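Local coordinates for DUF2787 domain-containing protein (Vibrio cholerae, PDB 2V1L), which is of unknown function but is encoded on a pathogenicity island and shares structural homology with the human protein p32, at residues Y76-A81 and L90-D95. Sequence-based numbering, arbitrary orientation.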
loop_
_atom_site.group_PDB
_atom_site.type_symbol
_atom_site.label_atom_id
_atom_site.label_comp_id
_atom_site.label_asym_id
_atom_site.label_seq_id
_atom_site.Cartn_x
_atom_site.Cartn_y
_atom_site.Cartn_z
ATOM N N TYR A 76 2.052 -4.236 5.877
ATOM C CA TYR A 76 2.137 -4.584 4.488
ATOM C C TYR A 76 1.405 -3.564 3.630
ATOM O O TYR A 76 0.562 -2.822 4.124
ATOM C CB TYR A 76 1.540 -5.986 4.257
ATOM C CG TYR A 76 0.081 -6.116 4.646
ATOM C CD1 TYR A 76 -0.279 -6.734 5.844
ATOM C CD2 TYR A 76 -0.932 -5.637 3.817
ATOM C CE1 TYR A 76 -1.612 -6.873 6.218
ATOM C CE2 TYR A 76 -2.286 -5.776 4.173
ATOM C CZ TYR A 76 -2.608 -6.398 5.383
ATOM O OH TYR A 76 -3.921 -6.525 5.763
ATOM N N ILE A 77 1.714 -3.562 2.340
ATOM C CA ILE A 77 0.962 -2.784 1.358
ATOM C C ILE A 77 0.576 -3.729 0.237
ATOM O O ILE A 77 1.452 -4.370 -0.326
ATOM C CB ILE A 77 1.825 -1.615 0.764
ATOM C CG1 ILE A 77 2.270 -0.662 1.864
ATOM C CG2 ILE A 77 1.038 -0.849 -0.319
ATOM C CD1 ILE A 77 3.270 0.406 1.388
ATOM N N THR A 78 -0.720 -3.803 -0.084
ATOM C CA THR A 78 -1.219 -4.628 -1.171
ATOM C C THR A 78 -2.074 -3.842 -2.149
ATOM O O THR A 78 -2.986 -3.103 -1.747
ATOM C CB THR A 78 -2.058 -5.818 -0.627
ATOM O OG1 THR A 78 -1.318 -6.477 0.408
ATOM C CG2 THR A 78 -2.343 -6.852 -1.725
ATOM N N ASP A 79 -1.772 -4.048 -3.432
ATOM C CA ASP A 79 -2.486 -3.536 -4.592
ATOM C C ASP A 79 -3.157 -4.759 -5.233
ATOM O O ASP A 79 -2.495 -5.791 -5.458
ATOM C CB ASP A 79 -1.450 -2.905 -5.552
ATOM C CG ASP A 79 -2.017 -2.527 -6.890
ATOM O OD1 ASP A 79 -2.633 -3.360 -7.565
ATOM O OD2 ASP A 79 -1.818 -1.376 -7.295
ATOM N N PHE A 80 -4.459 -4.664 -5.487
ATOM C CA PHE A 80 -5.223 -5.800 -6.023
ATOM C C PHE A 80 -5.698 -5.452 -7.408
ATOM O O PHE A 80 -5.905 -4.280 -7.708
ATOM C CB PHE A 80 -6.469 -6.101 -5.196
ATOM C CG PHE A 80 -6.207 -6.346 -3.740
ATOM C CD1 PHE A 80 -6.113 -7.635 -3.250
ATOM C CD2 PHE A 80 -6.109 -5.268 -2.840
ATOM C CE1 PHE A 80 -5.905 -7.849 -1.900
ATOM C CE2 PHE A 80 -5.908 -5.472 -1.506
ATOM C CZ PHE A 80 -5.794 -6.754 -1.025
ATOM N N ALA A 81 -5.877 -6.474 -8.244
ATOM C CA ALA A 81 -6.418 -6.301 -9.573
ATOM C C ALA A 81 -7.187 -7.548 -10.002
ATOM O O ALA A 81 -6.972 -8.631 -9.475
ATOM C CB ALA A 81 -5.301 -5.986 -10.579
ATOM N N LEU A 90 -10.702 -10.478 -7.766
ATOM C CA LEU A 90 -9.590 -9.662 -7.264
ATOM C C LEU A 90 -8.488 -10.537 -6.679
ATOM O O LEU A 90 -8.732 -11.333 -5.781
ATOM C CB LEU A 90 -10.072 -8.651 -6.210
ATOM C CG LEU A 90 -10.816 -7.404 -6.706
ATOM C CD1 LEU A 90 -11.544 -6.720 -5.558
ATOM C CD2 LEU A 90 -9.891 -6.426 -7.402
ATOM N N GLU A 91 -7.291 -10.402 -7.234
ATOM C CA GLU A 91 -6.099 -11.101 -6.772
ATOM C C GLU A 91 -5.101 -10.052 -6.319
ATOM O O GLU A 91 -5.138 -8.933 -6.821
ATOM C CB GLU A 91 -5.470 -11.879 -7.931
ATOM C CG GLU A 91 -6.315 -13.040 -8.449
ATOM C CD GLU A 91 -5.494 -14.087 -9.197
ATOM O OE1 GLU A 91 -4.259 -14.162 -8.997
ATOM O OE2 GLU A 91 -6.089 -14.849 -9.986
ATOM N N ARG A 92 -4.213 -10.417 -5.387
ATOM C CA ARG A 92 -3.075 -9.571 -5.032
ATOM C C ARG A 92 -2.305 -9.356 -6.321
ATOM O O ARG A 92 -2.107 -10.293 -7.090
ATOM C CB ARG A 92 -2.149 -10.234 -3.999
ATOM C CG ARG A 92 -2.796 -10.491 -2.628
ATOM C CD ARG A 92 -1.708 -10.842 -1.613
ATOM N NE ARG A 92 -2.263 -11.357 -0.368
ATOM C CZ ARG A 92 -1.540 -11.890 0.614
ATOM N NH1 ARG A 92 -0.222 -12.005 0.502
ATOM N NH2 ARG A 92 -2.143 -12.325 1.710
ATOM N N CYS A 93 -1.888 -8.126 -6.564
ATOM C CA CYS A 93 -1.239 -7.770 -7.820
ATOM C C CYS A 93 0.215 -7.403 -7.545
ATOM O O CYS A 93 1.131 -7.899 -8.202
ATOM C CB CYS A 93 -1.975 -6.581 -8.430
ATOM S SG CYS A 93 -1.237 -5.996 -9.942
ATOM N N LEU A 94 0.393 -6.515 -6.564
ATOM C CA LEU A 94 1.671 -6.180 -5.974
ATOM C C LEU A 94 1.454 -6.262 -4.477
ATOM O O LEU A 94 0.420 -5.816 -3.978
ATOM C CB LEU A 94 2.047 -4.736 -6.275
ATOM C CG LEU A 94 2.515 -4.320 -7.674
ATOM C CD1 LEU A 94 1.452 -3.541 -8.368
ATOM C CD2 LEU A 94 3.747 -3.408 -7.491
ATOM N N ASP A 95 2.427 -6.784 -3.771
ATOM C CA ASP A 95 2.329 -6.906 -2.310
ATOM C C ASP A 95 3.706 -6.604 -1.725
ATOM O O ASP A 95 4.709 -7.133 -2.205
ATOM C CB ASP A 95 1.867 -8.318 -1.919
ATOM C CG ASP A 95 1.646 -8.467 -0.420
ATOM O OD1 ASP A 95 0.747 -7.800 0.150
ATOM O OD2 ASP A 95 2.382 -9.256 0.186
#
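D79 faces both C93 and L94 across an antiparallel hairpin: this is a classic beta bulge, in the pairing of residues 76-81 with 90-95 within the antiparallel sheet of this DUF2787 protein. The carbonyl oxygen of D79 takes two bonds. C93 N reaches D79 O at 2.7 Å in the carbonyl plane, while L94 N comes to D79 O at 3.2 Å, tilted from that plane. In return D79 N gives a nearly straight bond to L94 O (2.9 Å, 174° at the hydrogen). Beyond the bulge the register has slipped by one residue, and A81 and E91 pair through A81 N to E91 O and E91 N to A81 O.

Within the bulge the C93 side chain points toward 76-81: its CB lies 3.4 Å from D79 OD1 and 4.0 Å from A81 CB, while L94 CD1 packs against D79 CG. On the other face, T78 OG1 donates to D95 OD1 over 2.5 Å, a very short bond. D95 CG stands anti to its backbone N (chi1 -176°), which carries the carboxylate across to the threonine hydroxyl. T78 CG2, likewise anti to its own N, sits over one face of the F80 ring, toward the rim, and touches R92 CG at 3.8 Å. The R92 chain runs alongside F80, its guanidinium plane turned 86° from the ring.

At L94 the chain turns a corner, and strand 95-97 continues along strand 72-82, with I77 and F96 joined by backbone hydrogen bonding. The opposite edge of 72-82 pairs with strand 60-66. D79 OD1 is hydrogen-bonded to H58 ND1, and helix 117-135 packs against I77 and D79 through W126 and against L94 through L122.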